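PDB 1VL6: malate oxidoreductase from Thermotoga maritima, which probably catalyses the NAD-dependent oxidative decarboxylation of malate to pyruvate and carbon dioxide. Local coordinates for residues 156-164 with 334-344; 69-77 with 108-119. All blocks are in the same frame, centred on the assembly; numbering follows the deposited sequence.

Contact 1. Residues 156-164 with 334-344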
loop_
_atom_site.group_PDB
_atom_site.type_symbol
_atom_site.label_atom_id
_atom_site.label_comp_id
_atom_site.label_asym_id
_atom_site.label_seq_id
_atom_site.Cartn_x
_atom_site.Cartn_y
_atom_site.Cartn_z
ATOM N N SER A 156 18.927 2.452 26.899
ATOM C CA SER A 156 19.734 1.447 26.201
ATOM C C SER A 156 20.253 0.429 27.196
ATOM O O SER A 156 20.327 -0.754 26.859
ATOM C CB SER A 156 20.846 2.039 25.347
ATOM O OG SER A 156 21.306 3.250 25.897
ATOM N N GLU A 157 20.551 0.851 28.429
ATOM C CA GLU A 157 20.998 -0.084 29.470
ATOM C C GLU A 157 19.876 -1.023 29.912
ATOM O O GLU A 157 20.112 -2.214 30.145
ATOM C CB GLU A 157 21.455 0.655 30.710
ATOM C CG GLU A 157 22.957 0.884 30.869
ATOM C CD GLU A 157 23.330 1.989 31.918
ATOM O OE1 GLU A 157 22.478 2.357 32.829
ATOM O OE2 GLU A 157 24.494 2.515 31.803
ATOM N N GLU A 158 18.662 -0.484 30.042
ATOM C CA GLU A 158 17.564 -1.198 30.678
ATOM C C GLU A 158 16.607 -1.915 29.729
ATOM O O GLU A 158 15.827 -2.763 30.158
ATOM C CB GLU A 158 16.792 -0.246 31.580
ATOM C CG GLU A 158 17.620 0.264 32.744
ATOM C CD GLU A 158 16.948 1.356 33.550
ATOM O OE1 GLU A 158 15.708 1.471 33.502
ATOM O OE2 GLU A 158 17.688 2.099 34.240
HETATM N N MSE A 159 16.618 -1.570 28.451
HETATM C CA MSE A 159 15.713 -2.220 27.511
HETATM C C MSE A 159 16.443 -3.288 26.729
HETATM O O MSE A 159 17.648 -3.325 26.682
HETATM C CB MSE A 159 15.077 -1.204 26.563
HETATM C CG MSE A 159 14.200 -0.141 27.283
HETATM SE SE MSE A 159 13.317 1.105 26.039
HETATM C CE MSE A 159 12.062 -0.182 25.376
ATOM N N ASN A 160 15.679 -4.190 26.154
ATOM C CA ASN A 160 16.234 -5.294 25.390
ATOM C C ASN A 160 15.864 -5.217 23.951
ATOM O O ASN A 160 15.756 -6.222 23.308
ATOM C CB ASN A 160 15.709 -6.603 25.939
ATOM C CG ASN A 160 16.411 -7.004 27.188
ATOM O OD1 ASN A 160 15.820 -7.017 28.263
ATOM N ND2 ASN A 160 17.696 -7.280 27.075
ATOM N N ILE A 161 15.563 -4.018 23.501
ATOM C CA ILE A 161 15.493 -3.719 22.115
ATOM C C ILE A 161 16.424 -2.539 21.952
ATOM O O ILE A 161 16.669 -1.850 22.923
ATOM C CB ILE A 161 14.077 -3.348 21.676
ATOM C CG1 ILE A 161 13.470 -2.201 22.526
ATOM C CG2 ILE A 161 13.235 -4.511 21.726
ATOM C CD1 ILE A 161 12.097 -1.671 22.001
ATOM N N PRO A 162 16.989 -2.335 20.773
ATOM C CA PRO A 162 17.943 -1.269 20.591
ATOM C C PRO A 162 17.260 0.082 20.769
ATOM O O PRO A 162 16.054 0.217 20.479
ATOM C CB PRO A 162 18.435 -1.464 19.128
ATOM C CG PRO A 162 17.328 -2.193 18.442
ATOM C CD PRO A 162 16.810 -3.121 19.543
ATOM N N VAL A 163 18.021 1.043 21.287
ATOM C CA VAL A 163 17.570 2.398 21.426
ATOM C C VAL A 163 18.644 3.272 20.842
ATOM O O VAL A 163 19.799 3.144 21.197
ATOM C CB VAL A 163 17.446 2.764 22.880
ATOM C CG1 VAL A 163 16.881 4.171 23.037
ATOM C CG2 VAL A 163 16.611 1.721 23.650
ATOM N N PHE A 164 18.225 4.171 19.957
ATOM C CA PHE A 164 19.100 5.013 19.175
ATOM C C PHE A 164 18.535 6.420 19.266
ATOM O O PHE A 164 17.320 6.578 19.131
ATOM C CB PHE A 164 19.017 4.538 17.734
ATOM C CG PHE A 164 19.880 5.301 16.757
ATOM C CD1 PHE A 164 21.268 5.176 16.775
ATOM C CD2 PHE A 164 19.309 6.086 15.779
ATOM C CE1 PHE A 164 22.055 5.854 15.857
ATOM C CE2 PHE A 164 20.095 6.773 14.839
ATOM C CZ PHE A 164 21.471 6.655 14.883
HETATM N N MSE A 334 19.485 1.364 12.280
HETATM C CA MSE A 334 18.273 0.884 12.893
HETATM C C MSE A 334 17.869 -0.454 12.340
HETATM O O MSE A 334 17.399 -1.336 13.083
HETATM C CB MSE A 334 17.162 1.880 12.650
HETATM C CG MSE A 334 16.042 1.828 13.672
HETATM SE SE MSE A 334 16.581 2.508 15.483
HETATM C CE MSE A 334 15.789 1.178 16.367
ATOM N N LYS A 335 18.021 -0.621 11.041
ATOM C CA LYS A 335 17.655 -1.848 10.457
ATOM C C LYS A 335 18.584 -2.959 10.954
ATOM O O LYS A 335 18.176 -4.060 11.242
ATOM C CB LYS A 335 17.718 -1.725 8.951
ATOM C CG LYS A 335 17.035 -2.903 8.231
ATOM C CD LYS A 335 17.172 -2.668 6.737
ATOM C CE LYS A 335 16.467 -3.765 5.902
ATOM N NZ LYS A 335 17.351 -4.102 4.794
ATOM N N GLY A 336 19.856 -2.680 11.030
ATOM C CA GLY A 336 20.786 -3.696 11.483
ATOM C C GLY A 336 20.525 -4.070 12.906
ATOM O O GLY A 336 20.403 -5.259 13.234
ATOM N N ALA A 337 20.369 -3.050 13.726
ATOM C CA ALA A 337 20.195 -3.235 15.154
ATOM C C ALA A 337 18.922 -3.985 15.495
ATOM O O ALA A 337 18.886 -4.849 16.383
ATOM C CB ALA A 337 20.179 -1.874 15.842
ATOM N N VAL A 338 17.855 -3.645 14.812
ATOM C CA VAL A 338 16.570 -4.263 15.128
ATOM C C VAL A 338 16.564 -5.732 14.747
ATOM O O VAL A 338 15.958 -6.528 15.443
ATOM C CB VAL A 338 15.435 -3.518 14.427
ATOM C CG1 VAL A 338 14.169 -4.355 14.428
ATOM C CG2 VAL A 338 15.218 -2.200 15.098
ATOM N N GLU A 339 17.263 -6.068 13.672
ATOM C CA GLU A 339 17.380 -7.453 13.231
ATOM C C GLU A 339 18.267 -8.273 14.172
ATOM O O GLU A 339 17.956 -9.414 14.468
ATOM C CB GLU A 339 17.946 -7.453 11.831
ATOM C CG GLU A 339 17.812 -8.734 11.066
ATOM C CD GLU A 339 18.314 -8.527 9.653
ATOM O OE1 GLU A 339 17.631 -7.794 8.868
ATOM O OE2 GLU A 339 19.410 -9.058 9.365
ATOM N N LYS A 340 19.361 -7.677 14.638
ATOM C CA LYS A 340 20.259 -8.287 15.613
ATOM C C LYS A 340 19.537 -8.424 16.951
ATOM O O LYS A 340 19.878 -9.257 17.792
ATOM C CB LYS A 340 21.453 -7.362 15.814
ATOM C CG LYS A 340 22.823 -8.011 15.965
ATOM C CD LYS A 340 23.929 -6.911 15.971
ATOM C CE LYS A 340 25.305 -7.453 15.669
ATOM N NZ LYS A 340 25.884 -8.213 16.852
ATOM N N ARG A 341 18.569 -7.548 17.180
ATOM C CA ARG A 341 17.841 -7.490 18.438
ATOM C C ARG A 341 18.642 -7.084 19.653
ATOM O O ARG A 341 18.080 -6.956 20.722
ATOM C CB ARG A 341 17.191 -8.788 18.789
ATOM C CG ARG A 341 16.115 -9.163 17.885
ATOM C CD ARG A 341 15.452 -10.415 18.380
ATOM N NE ARG A 341 15.013 -11.266 17.297
ATOM C CZ ARG A 341 14.530 -12.491 17.454
ATOM N NH1 ARG A 341 14.389 -13.049 18.674
ATOM N NH2 ARG A 341 14.176 -13.153 16.376
ATOM N N SER A 342 19.934 -6.859 19.539
ATOM C CA SER A 342 20.676 -6.510 20.768
ATOM C C SER A 342 20.919 -4.992 20.836
ATOM O O SER A 342 20.629 -4.191 19.865
ATOM C CB SER A 342 21.992 -7.355 20.965
ATOM O OG SER A 342 23.107 -6.842 20.193
ATOM N N LYS A 343 21.463 -4.638 21.992
ATOM C CA LYS A 343 21.864 -3.291 22.305
ATOM C C LYS A 343 22.812 -2.746 21.255
ATOM O O LYS A 343 23.672 -3.490 20.765
ATOM C CB LYS A 343 22.545 -3.302 23.699
ATOM C CG LYS A 343 21.530 -3.598 24.874
ATOM C CD LYS A 343 22.081 -3.367 26.289
ATOM C CE LYS A 343 21.115 -3.939 27.368
ATOM N NZ LYS A 343 19.887 -3.167 27.490
ATOM N N ILE A 344 22.642 -1.485 20.869
ATOM C CA ILE A 344 23.606 -0.845 19.954
ATOM C C ILE A 344 24.923 -0.626 20.667
ATOM O O ILE A 344 24.933 -0.079 21.733
ATOM C CB ILE A 344 23.098 0.497 19.470
ATOM C CG1 ILE A 344 21.987 0.271 18.417
ATOM C CG2 ILE A 344 24.243 1.295 18.854
ATOM C CD1 ILE A 344 21.035 1.379 18.316
HETATM O O HOH W 1 20.475 0.090 22.253
#
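P162 presses its ring onto helix 330-340 while K343, just past the end of that helix, reaches back to the C-terminal end of helix 147-158. The contact belongs to a layered alpha/beta fold: 163-165 is an outermost strand of a four-stranded parallel sheet, and helix 330-340 packs against it. The ammonium of K343 sits among carbonyls that a helix leaves without further turns to bond to. K343 NZ donates to S156 O at 2.5 Å, from 23° out of the carbonyl plane, and weakly to E157 O at 2.8 Å; its approach to M159 O is too short to be trusted in detail. The chain runs extended from CB and bends only at its last torsion (chi4 -71°), which turns NZ in among these oxygens. The helix end would probably favour the positive charge there. Close by, S156 OG bonds to L152 O, and N160 N donates to E132.

Along the strand, P162 and F164 pair their backbones with strand 137-140. V163 N faces the other way and is met by a water at 2.8 Å. The same water accepts from I344 N at 3.0 Å, so one oxygen satisfies two backbone donors and ties the edge to the chain after the helix.

Apolar side chains fill in around P162. P162 CB lies 3.7 Å from A337 CB, and I344 CD1 comes to 3.8 Å from F164 CB. Selenomethionine M334 makes a Met-aromatic contact with F164, its SE 5.4 Å from the ring centroid and 54° off the ring normal.

Contact 2. Residues 69-77 with 108-119; sequences WNTVAVVSD and DIDAFPICLSES
A beta-alpha-beta unit supplies this contact, beginning where N70 meets D108 and I109 ahead of two neighbouring parallel strands. The N70 side-chain amide gives a nearly straight bond (165°) from ND2 to D108 O at 3.0 Å, with the acceptor lying in the amide plane. CG stands anti to the backbone N (chi1 -170°), which carries ND2 across to that carbonyl; the amide also serves E33 of the second subunit. A leucine here would probably leave the D108 carbonyl and that glutamate without the amide NH2 that both bond to.

Next to this bond D110 N donates to N70 O, and the ladder continues in the parallel manner: V72, V74 and S76 use both N and O toward 110-116, as in V74 N to F112 O at 2.7 Å and I114 N to V74 O at 2.7 Å. Helix 89-107 makes the crossover between the strands and covers the face carrying V74, A111 and C115. V72, from that face, meets I109 just ahead of the strand, CG2 to CG2 at 3.8 Å. On the opposite face A73 CB touches I114 CD1 at 3.5 Å; V75 CG1 reaches L116 CD1 (3.8 Å) just past the strand, beside helix 121-130. D110 OD1 is held by K104 and by T28 of the third subunit.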
loop_
_atom_site.group_PDB
_atom_site.type_symbol
_atom_site.label_atom_id
_atom_site.label_comp_id
_atom_site.label_asym_id
_atom_site.label_seq_id
_atom_site.Cartn_x
_atom_site.Cartn_y
_atom_site.Cartn_z
ATOM N N TRP A 69 9.196 -7.419 14.543
ATOM C CA TRP A 69 10.515 -7.589 13.935
ATOM C C TRP A 69 10.933 -6.396 13.086
ATOM O O TRP A 69 12.110 -6.236 12.738
ATOM C CB TRP A 69 10.560 -8.865 13.080
ATOM C CG TRP A 69 9.731 -8.764 11.875
ATOM C CD1 TRP A 69 8.393 -9.004 11.791
ATOM C CD2 TRP A 69 10.155 -8.367 10.555
ATOM N NE1 TRP A 69 7.958 -8.764 10.512
ATOM C CE2 TRP A 69 9.020 -8.383 9.731
ATOM C CE3 TRP A 69 11.380 -7.980 9.997
ATOM C CZ2 TRP A 69 9.062 -8.018 8.394
ATOM C CZ3 TRP A 69 11.432 -7.639 8.680
ATOM C CH2 TRP A 69 10.280 -7.657 7.885
ATOM N N ASN A 70 9.960 -5.561 12.749
ATOM C CA ASN A 70 10.186 -4.474 11.829
ATOM C C ASN A 70 9.459 -3.195 12.217
ATOM O O ASN A 70 9.251 -2.352 11.356
ATOM C CB ASN A 70 9.774 -4.954 10.439
ATOM C CG ASN A 70 10.174 -4.003 9.343
ATOM O OD1 ASN A 70 11.334 -3.624 9.206
ATOM N ND2 ASN A 70 9.190 -3.595 8.556
ATOM N N THR A 71 9.075 -3.025 13.481
ATOM C CA THR A 71 8.449 -1.755 13.899
ATOM C C THR A 71 9.317 -0.975 14.848
ATOM O O THR A 71 10.034 -1.520 15.650
ATOM C CB THR A 71 7.049 -1.937 14.526
ATOM O OG1 THR A 71 7.129 -2.677 15.746
ATOM C CG2 THR A 71 6.163 -2.777 13.633
ATOM N N VAL A 72 9.262 0.325 14.736
ATOM C CA VAL A 72 10.143 1.204 15.478
ATOM C C VAL A 72 9.284 2.385 15.992
ATOM O O VAL A 72 8.443 2.916 15.265
ATOM C CB VAL A 72 11.328 1.619 14.571
ATOM C CG1 VAL A 72 12.001 2.952 15.022
ATOM C CG2 VAL A 72 12.331 0.467 14.496
ATOM N N ALA A 73 9.452 2.741 17.270
ATOM C CA ALA A 73 8.774 3.901 17.808
ATOM C C ALA A 73 9.672 5.101 17.621
ATOM O O ALA A 73 10.842 5.030 17.918
ATOM C CB ALA A 73 8.483 3.692 19.258
ATOM N N VAL A 74 9.136 6.184 17.079
ATOM C CA VAL A 74 9.878 7.429 16.965
ATOM C C VAL A 74 9.364 8.289 18.106
ATOM O O VAL A 74 8.246 8.786 18.078
ATOM C CB VAL A 74 9.652 8.123 15.615
ATOM C CG1 VAL A 74 10.442 9.430 15.536
ATOM C CG2 VAL A 74 10.030 7.198 14.474
ATOM N N VAL A 75 10.201 8.449 19.123
ATOM C CA VAL A 75 9.759 8.991 20.413
ATOM C C VAL A 75 10.290 10.407 20.636
ATOM O O VAL A 75 11.488 10.617 20.640
ATOM C CB VAL A 75 10.223 8.068 21.554
ATOM C CG1 VAL A 75 9.867 8.642 22.926
ATOM C CG2 VAL A 75 9.614 6.664 21.366
ATOM N N SER A 76 9.402 11.371 20.827
ATOM C CA SER A 76 9.857 12.715 21.208
ATOM C C SER A 76 8.888 13.346 22.164
ATOM O O SER A 76 7.718 12.981 22.168
ATOM C CB SER A 76 9.978 13.655 20.008
ATOM O OG SER A 76 10.687 14.831 20.404
ATOM N N ASP A 77 9.380 14.281 22.976
ATOM C CA ASP A 77 8.508 15.170 23.760
ATOM C C ASP A 77 8.526 16.533 23.167
ATOM O O ASP A 77 7.857 17.427 23.645
ATOM C CB ASP A 77 8.954 15.271 25.192
ATOM C CG ASP A 77 10.268 16.020 25.365
ATOM O OD1 ASP A 77 11.184 15.879 24.519
ATOM O OD2 ASP A 77 10.484 16.713 26.384
ATOM N N ASP A 108 12.601 0.431 4.812
ATOM C CA ASP A 108 11.374 -0.367 4.775
ATOM C C ASP A 108 10.928 -0.718 6.182
ATOM O O ASP A 108 10.274 -1.732 6.431
ATOM C CB ASP A 108 11.502 -1.571 3.835
ATOM C CG ASP A 108 10.144 -2.212 3.503
ATOM O OD1 ASP A 108 9.105 -1.518 3.570
ATOM O OD2 ASP A 108 9.992 -3.415 3.187
ATOM N N ILE A 109 11.261 0.161 7.113
ATOM C CA ILE A 109 10.895 -0.048 8.520
ATOM C C ILE A 109 9.560 0.603 8.764
ATOM O O ILE A 109 9.316 1.718 8.299
ATOM C CB ILE A 109 11.951 0.555 9.436
ATOM C CG1 ILE A 109 13.161 -0.356 9.457
ATOM C CG2 ILE A 109 11.421 0.765 10.834
ATOM C CD1 ILE A 109 14.262 0.212 10.294
ATOM N N ASP A 110 8.698 -0.104 9.487
ATOM C CA ASP A 110 7.410 0.419 9.844
ATOM C C ASP A 110 7.587 1.245 11.111
ATOM O O ASP A 110 7.647 0.723 12.217
ATOM C CB ASP A 110 6.446 -0.737 10.066
ATOM C CG ASP A 110 6.056 -1.433 8.788
ATOM O OD1 ASP A 110 6.083 -0.839 7.683
ATOM O OD2 ASP A 110 5.671 -2.596 8.798
ATOM N N ALA A 111 7.690 2.544 10.967
ATOM C CA ALA A 111 7.937 3.391 12.107
ATOM C C ALA A 111 6.665 4.156 12.502
ATOM O O ALA A 111 5.921 4.575 11.653
ATOM C CB ALA A 111 9.076 4.341 11.772
ATOM N N PHE A 112 6.435 4.301 13.809
ATOM C CA PHE A 112 5.237 4.967 14.361
ATOM C C PHE A 112 5.698 6.148 15.238
ATOM O O PHE A 112 6.633 6.010 16.013
ATOM C CB PHE A 112 4.357 3.968 15.163
ATOM C CG PHE A 112 3.906 2.780 14.345
ATOM C CD1 PHE A 112 4.757 1.697 14.142
ATOM C CD2 PHE A 112 2.660 2.781 13.720
ATOM C CE1 PHE A 112 4.378 0.624 13.337
ATOM C CE2 PHE A 112 2.261 1.706 12.920
ATOM C CZ PHE A 112 3.125 0.624 12.732
ATOM N N PRO A 113 5.100 7.322 15.066
ATOM C CA PRO A 113 5.409 8.439 15.926
ATOM C C PRO A 113 4.755 8.325 17.264
ATOM O O PRO A 113 3.548 8.113 17.330
ATOM C CB PRO A 113 4.817 9.643 15.205
ATOM C CG PRO A 113 4.369 9.149 13.912
ATOM C CD PRO A 113 4.182 7.707 13.977
ATOM N N ILE A 114 5.569 8.475 18.310
ATOM C CA ILE A 114 5.119 8.527 19.648
ATOM C C ILE A 114 5.613 9.797 20.309
ATOM O O ILE A 114 6.742 9.872 20.798
ATOM C CB ILE A 114 5.563 7.285 20.348
ATOM C CG1 ILE A 114 4.649 6.147 19.902
ATOM C CG2 ILE A 114 5.419 7.435 21.872
ATOM C CD1 ILE A 114 5.251 4.828 20.131
ATOM N N CYS A 115 4.743 10.796 20.273
ATOM C CA CYS A 115 5.002 12.114 20.743
ATOM C C CYS A 115 4.285 12.289 22.077
ATOM O O CYS A 115 3.030 12.261 22.163
ATOM C CB CYS A 115 4.460 13.116 19.722
ATOM S SG CYS A 115 5.473 13.349 18.221
ATOM N N LEU A 116 5.081 12.513 23.116
ATOM C CA LEU A 116 4.629 12.442 24.493
ATOM C C LEU A 116 4.380 13.810 25.068
ATOM O O LEU A 116 5.190 14.715 24.858
ATOM C CB LEU A 116 5.702 11.779 25.339
ATOM C CG LEU A 116 6.051 10.406 24.779
ATOM C CD1 LEU A 116 7.295 9.861 25.502
ATOM C CD2 LEU A 116 4.841 9.465 24.880
ATOM N N SER A 117 3.298 13.959 25.825
ATOM C CA SER A 117 3.076 15.208 26.556
ATOM C C SER A 117 3.704 15.181 27.941
ATOM O O SER A 117 3.170 15.757 28.848
ATOM C CB SER A 117 1.589 15.556 26.671
ATOM O OG SER A 117 0.837 14.432 27.114
ATOM N N GLU A 118 4.846 14.530 28.102
ATOM C CA GLU A 118 5.509 14.465 29.384
ATOM C C GLU A 118 6.947 14.758 29.110
ATOM O O GLU A 118 7.519 14.234 28.164
ATOM C CB GLU A 118 5.348 13.074 30.020
ATOM C CG GLU A 118 6.187 12.829 31.284
ATOM C CD GLU A 118 5.833 13.774 32.405
ATOM O OE1 GLU A 118 4.716 13.639 32.946
ATOM O OE2 GLU A 118 6.659 14.669 32.731
ATOM N N SER A 119 7.544 15.600 29.925
ATOM C CA SER A 119 8.886 15.987 29.647
ATOM C C SER A 119 9.895 15.845 30.816
ATOM O O SER A 119 11.100 16.030 30.588
ATOM C CB SER A 119 8.854 17.377 29.030
ATOM O OG SER A 119 8.613 18.309 30.048
#

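In the fold
Along the chain both segments of contact 2 come first, then those of contact 1, and the two centres lie 14 Å apart. Both reach one parallel sheet, ordered 110-115, 71-76, 137-140, 163-165: contact 2 joins the first two strands, contact 1 lies at the far edge. Helix 330-340 spans the distance, with V338 CG2 and M334 CE each 4.0 Å from V72 CG2, and V338 CG1 packed against W69 O. That helix belongs to the NAD binding part of the malic enzyme sequence, whereas strands 71-76 and 110-115 belong to the N-terminal part, so late sequence returns to pack on the early sheet. Strand 110-115 also faces the third subunit, linking the sheet to the tetramer.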